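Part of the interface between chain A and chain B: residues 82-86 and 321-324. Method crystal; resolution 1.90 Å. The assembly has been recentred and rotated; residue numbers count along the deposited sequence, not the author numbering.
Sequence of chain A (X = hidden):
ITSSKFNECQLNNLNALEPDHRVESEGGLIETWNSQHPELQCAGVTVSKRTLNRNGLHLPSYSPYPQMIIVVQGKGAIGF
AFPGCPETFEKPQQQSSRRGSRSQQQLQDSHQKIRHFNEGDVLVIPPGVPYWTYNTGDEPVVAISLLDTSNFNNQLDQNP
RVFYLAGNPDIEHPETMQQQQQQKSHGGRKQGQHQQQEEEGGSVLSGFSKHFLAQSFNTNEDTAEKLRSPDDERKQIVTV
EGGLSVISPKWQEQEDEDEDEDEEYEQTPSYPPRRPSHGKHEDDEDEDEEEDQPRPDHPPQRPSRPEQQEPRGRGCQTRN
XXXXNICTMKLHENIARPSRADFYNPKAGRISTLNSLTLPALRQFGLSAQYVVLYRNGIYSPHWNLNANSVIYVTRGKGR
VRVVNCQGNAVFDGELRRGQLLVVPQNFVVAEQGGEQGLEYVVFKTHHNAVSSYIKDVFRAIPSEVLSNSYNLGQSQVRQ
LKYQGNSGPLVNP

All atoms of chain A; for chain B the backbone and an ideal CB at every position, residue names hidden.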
# COMPACT_ATOMS: atom_id res chain seq x y z
N PHE A 82 14.61 12.25 17.10
CA PHE A 82 14.37 11.10 16.24
C PHE A 82 15.62 10.24 16.30
O PHE A 82 16.72 10.71 16.02
CB PHE A 82 14.07 11.57 14.82
CG PHE A 82 12.65 12.01 14.63
CD1 PHE A 82 11.67 11.09 14.25
CD2 PHE A 82 12.27 13.32 14.88
CE1 PHE A 82 10.33 11.48 14.14
CE2 PHE A 82 10.94 13.71 14.78
CZ PHE A 82 9.97 12.80 14.41
N PRO A 83 15.46 8.96 16.67
CA PRO A 83 16.54 7.98 16.80
C PRO A 83 17.38 7.71 15.56
O PRO A 83 16.85 7.38 14.50
CB PRO A 83 15.82 6.72 17.29
CG PRO A 83 14.46 6.84 16.66
CD PRO A 83 14.14 8.31 16.87
N GLY A 84 18.69 7.85 15.72
CA GLY A 84 19.61 7.59 14.62
C GLY A 84 19.66 8.65 13.54
O GLY A 84 20.43 8.52 12.59
N CYS A 85 18.86 9.70 13.67
CA CYS A 85 18.86 10.76 12.67
C CYS A 85 19.99 11.76 12.89
O CYS A 85 20.39 12.04 14.03
CB CYS A 85 17.52 11.50 12.70
SG CYS A 85 16.13 10.54 12.03
N PRO A 86 20.54 12.31 11.80
CA PRO A 86 21.64 13.28 11.92
C PRO A 86 21.23 14.63 12.50
O PRO A 86 20.06 15.03 12.40
CB PRO A 86 22.13 13.39 10.48
CG PRO A 86 20.86 13.25 9.69
CD PRO A 86 20.16 12.10 10.39
N UNK B 321 16.92 3.16 15.79
CA UNK B 321 16.24 4.10 14.93
C UNK B 321 16.36 3.70 13.47
O UNK B 321 16.17 2.53 13.13
CB UNK B 321 16.80 5.51 15.14
N UNK B 322 16.68 4.66 12.61
CA UNK B 322 16.84 4.39 11.18
C UNK B 322 17.95 3.37 10.93
O UNK B 322 17.97 2.71 9.89
CB UNK B 322 17.14 5.69 10.43
N UNK B 323 18.88 3.25 11.88
CA UNK B 323 19.98 2.31 11.74
C UNK B 323 19.50 0.87 11.71
O UNK B 323 20.13 0.01 11.09
CB UNK B 323 20.98 2.50 12.88
N UNK B 324 18.39 0.60 12.40
CA UNK B 324 17.86 -0.76 12.49
C UNK B 324 17.11 -1.25 11.26
O UNK B 324 17.01 -2.45 11.03
CB UNK B 324 16.93 -0.85 13.70

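Chain A presents a type II beta turn from F82(A) to C85(A), closed by a weak hydrogen bond from C85(A) N to F82(A) O (3.3 Å). The carbonyl of P83(A), the backbone of G84(A) and the sulfur of C85(A) meet the chain B segment.

At position 321 the CA atoms of the two stretches come nearest, its CA lying 4.3 Å from P83(A) CA. Its ideal CB points toward chain A and would fall 2.0 Å from P83(A) O, a clash, and 3.1 Å from G84(A) N, tight. With the backbone as it stands there is no room for a side chain of any kind, and glycine alone suits. The residue is G321(B). Without a CB, its CA approaches P83(A) O to 3.4 Å in a CA-H...O contact with an angle of 153° at the hydrogen.

At position 322 the backbone nitrogen donates a weak hydrogen bond to P83(A) O, 3.3 Å away, so that this one carbonyl meets two successive residues of chain B; any residue with a free NH could supply the bond. The CB points sideways and clears the turn, lying 4.4 Å from P83(A) O and 5.2 Å from C85(A) SG. A medium-sized apolar group such as valine, isoleucine, leucine or methionine could use this space, and threonine is conceivable. The residue is V322(B). Its CG1 makes an apolar contact with C85(A) SG at 4.2 Å, while CG2 packs 3.4 Å from G84(A) O.

Position 323 has helical backbone angles, and its CB, directed sideways, has no atom of the chain A stretch within 5.5 Å. Only a longer side chain could turn back to the G84(A) region, and the visible atoms do not single one out: glutamate, glutamine, lysine or methionine might all serve. Here it is E323(B). Its end comes nearer than its CB, bringing OE1 to 3.2 Å from G84(A) CA, while OE2 accepts a hydrogen bond from G321(B) N at 2.7 Å. A CB on G84(A) would clash with E323(B) CD at 2.5 Å, although the positive phi by itself already favours glycine.

Position 324 also has helical backbone angles, and its N donates a hydrogen bond to G321(B) O at 3.0 Å. Its sideways CB is remote from chain A, so this contact imposes little choice. The residue is E324(B), whose OE1 accepts a hydrogen bond from G321(B) N at 2.9 Å; both carboxylate oxygens have further partners elsewhere in the structure.

Chain B (321-324) GVEE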
# COMPACT_ATOMS: atom_id res chain seq x y z
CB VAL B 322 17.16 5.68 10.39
CG1 VAL B 322 15.97 6.62 10.41
CG2 VAL B 322 18.39 6.37 10.98
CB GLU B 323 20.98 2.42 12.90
CG GLU B 323 21.30 3.82 13.39
CD GLU B 323 20.49 4.20 14.62
OE1 GLU B 323 21.04 4.88 15.50
OE2 GLU B 323 19.31 3.81 14.68
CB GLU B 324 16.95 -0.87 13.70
CG GLU B 324 17.65 -0.56 15.00
CD GLU B 324 16.68 -0.34 16.14
OE1 GLU B 324 15.78 0.52 15.99
OE2 GLU B 324 16.81 -1.03 17.17
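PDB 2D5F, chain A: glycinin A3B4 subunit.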